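Local coordinates for probable LRR receptor-like serine/threonine-protein kinase At4g26540 (Arabidopsis thaliana, PDB 5HZ0) that serves as a cell-surface receptor kinase for RGF peptide hormones, which maintain the root stem cell niche, and pairs with SERK co-receptors once a peptide is bound, at residues T186-T191 / N210-Q215. The protein carries 5 engineered substitutions. Sequence-based numbering, arbitrary orientation.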
# COMPACT_ATOMS: atom_id res chain seq x y z
N THR A 186 -5.10 -3.73 -27.20
CA THR A 186 -5.15 -3.13 -25.88
C THR A 186 -6.21 -2.03 -25.78
O THR A 186 -6.20 -1.05 -26.53
CB THR A 186 -3.78 -2.56 -25.50
OG1 THR A 186 -2.82 -3.63 -25.44
CG2 THR A 186 -3.85 -1.87 -24.15
N ILE A 187 -7.14 -2.21 -24.84
CA ILE A 187 -8.04 -1.14 -24.45
C ILE A 187 -7.65 -0.65 -23.04
O ILE A 187 -7.85 -1.37 -22.05
CB ILE A 187 -9.52 -1.61 -24.46
CG1 ILE A 187 -9.96 -1.95 -25.88
CG2 ILE A 187 -10.45 -0.52 -23.87
CD1 ILE A 187 -11.39 -2.45 -25.97
N ALA A 188 -7.08 0.55 -22.94
CA ALA A 188 -6.72 1.06 -21.62
C ALA A 188 -7.52 2.31 -21.26
O ALA A 188 -7.19 3.44 -21.66
CB ALA A 188 -5.22 1.36 -21.56
N ILE A 189 -8.55 2.11 -20.44
CA ILE A 189 -9.25 3.26 -19.91
C ILE A 189 -9.40 3.05 -18.42
O ILE A 189 -10.45 2.58 -17.95
CB ILE A 189 -10.65 3.33 -20.57
CG1 ILE A 189 -10.54 2.94 -22.05
CG2 ILE A 189 -11.27 4.72 -20.40
CD1 ILE A 189 -11.84 3.06 -22.85
N TYR A 190 -8.44 3.57 -17.67
CA TYR A 190 -8.34 3.27 -16.25
C TYR A 190 -8.11 4.56 -15.47
O TYR A 190 -7.53 5.51 -16.01
CB TYR A 190 -7.24 2.24 -15.96
CG TYR A 190 -5.85 2.60 -16.45
CD1 TYR A 190 -5.03 3.45 -15.72
CD2 TYR A 190 -5.34 2.06 -17.63
CE1 TYR A 190 -3.76 3.77 -16.17
CE2 TYR A 190 -4.07 2.37 -18.09
CZ TYR A 190 -3.29 3.23 -17.35
OH TYR A 190 -2.03 3.55 -17.80
N THR A 191 -8.56 4.57 -14.22
CA THR A 191 -8.52 5.77 -13.40
C THR A 191 -9.27 6.88 -14.12
O THR A 191 -8.75 7.96 -14.39
CB THR A 191 -7.07 6.17 -13.08
OG1 THR A 191 -6.30 4.97 -12.83
CG2 THR A 191 -7.01 7.10 -11.87
N ASN A 210 -5.20 -7.23 -23.84
CA ASN A 210 -5.14 -6.52 -22.56
C ASN A 210 -6.35 -5.60 -22.29
O ASN A 210 -6.57 -4.61 -22.99
CB ASN A 210 -3.85 -5.69 -22.46
CG ASN A 210 -2.62 -6.46 -22.90
OD1 ASN A 210 -2.21 -7.43 -22.26
ND2 ASN A 210 -2.03 -6.05 -24.02
N LEU A 211 -7.12 -5.93 -21.26
CA LEU A 211 -8.26 -5.11 -20.90
C LEU A 211 -8.01 -4.40 -19.55
O LEU A 211 -7.93 -5.06 -18.52
CB LEU A 211 -9.52 -5.98 -20.86
CG LEU A 211 -10.84 -5.26 -20.51
CD1 LEU A 211 -11.07 -4.10 -21.43
CD2 LEU A 211 -12.01 -6.24 -20.58
N TYR A 212 -7.81 -3.08 -19.57
CA TYR A 212 -7.58 -2.34 -18.33
C TYR A 212 -8.69 -1.33 -18.15
O TYR A 212 -8.68 -0.28 -18.79
CB TYR A 212 -6.25 -1.57 -18.37
CG TYR A 212 -5.03 -2.36 -18.87
CD1 TYR A 212 -4.91 -3.73 -18.65
CD2 TYR A 212 -4.01 -1.72 -19.56
CE1 TYR A 212 -3.83 -4.43 -19.10
CE2 TYR A 212 -2.92 -2.42 -20.02
CZ TYR A 212 -2.83 -3.77 -19.79
OH TYR A 212 -1.75 -4.46 -20.25
N LEU A 213 -9.65 -1.70 -17.31
CA LEU A 213 -10.73 -0.84 -16.84
C LEU A 213 -10.66 -0.43 -15.37
O LEU A 213 -11.67 -0.04 -14.78
CB LEU A 213 -12.09 -1.44 -17.21
CG LEU A 213 -12.16 -1.67 -18.72
CD1 LEU A 213 -13.42 -2.39 -19.12
CD2 LEU A 213 -12.01 -0.32 -19.46
N TYR A 214 -9.53 -0.65 -14.71
CA TYR A 214 -9.49 -0.44 -13.26
C TYR A 214 -9.71 1.01 -12.80
O TYR A 214 -9.58 1.96 -13.57
CB TYR A 214 -8.21 -1.03 -12.65
CG TYR A 214 -6.91 -0.38 -13.09
CD1 TYR A 214 -6.24 -0.81 -14.23
CD2 TYR A 214 -6.34 0.63 -12.34
CE1 TYR A 214 -5.04 -0.23 -14.61
CE2 TYR A 214 -5.15 1.21 -12.72
CZ TYR A 214 -4.51 0.78 -13.85
OH TYR A 214 -3.33 1.38 -14.20
N GLN A 215 -10.10 1.15 -11.53
CA GLN A 215 -10.37 2.47 -10.93
C GLN A 215 -11.42 3.31 -11.66
O GLN A 215 -11.20 4.46 -12.01
CB GLN A 215 -9.08 3.25 -10.75
CG GLN A 215 -8.20 2.65 -9.67
CD GLN A 215 -7.01 3.51 -9.37
OE1 GLN A 215 -6.35 4.00 -10.28
NE2 GLN A 215 -6.73 3.69 -8.08
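Thr191 OG1 donates a hydrogen bond to Gln215 OE1 at 2.7 Å, the two side chains lying side by side where both segments have already left their strands. Beside it, Thr191 N reaches Tyr214 O (2.9 Å), so Thr191 is joined to Tyr214 and Gln215 of the next repeat by its backbone N-H and its hydroxyl alike. Between these bonds and the strands sit two tyrosines that point the same way. Tyr190 CB lies over the centre of the Tyr214 ring, 3.6 Å from its centroid, as a CH-pi contact. The planes are only 10° apart but slid, so that the rings barely overlap and Tyr214 OH rests over one face of Tyr190 toward the rim. In both, CG stands between the backbone N and the carbonyl carbon (chi1 56° in Tyr190), so the two side chains leave their backbones in the same sense. Each hydroxyl hydrogen-bonds the backbone of the bound peptide, and Trp238 stacks on Tyr214.

Toward the N-terminal ends of the segments, strands 186-188 and 210-212 run parallel, joined by Ile187 N to Asn210 O (3.1 Å), Tyr212 N to Ile187 O (3.0 Å) and Ile189 N to Tyr212 O. Asn210 ND2 gives Thr186 OG1 a nearly straight bond (2.9 Å, 171°) within its amide plane, while its OD1 is bonded to Ser234. On the other face, Ile187 CB meets Leu211 CD1 (4.2 Å) inside the buried core. Adjacent parallel strands with inward aliphatic side chains, with Tyr212 on its strand and Tyr190 and Tyr214 just beyond facing the peptide, form part of the concave, peptide-recognising surface of the extracellular leucine-rich repeat solenoid.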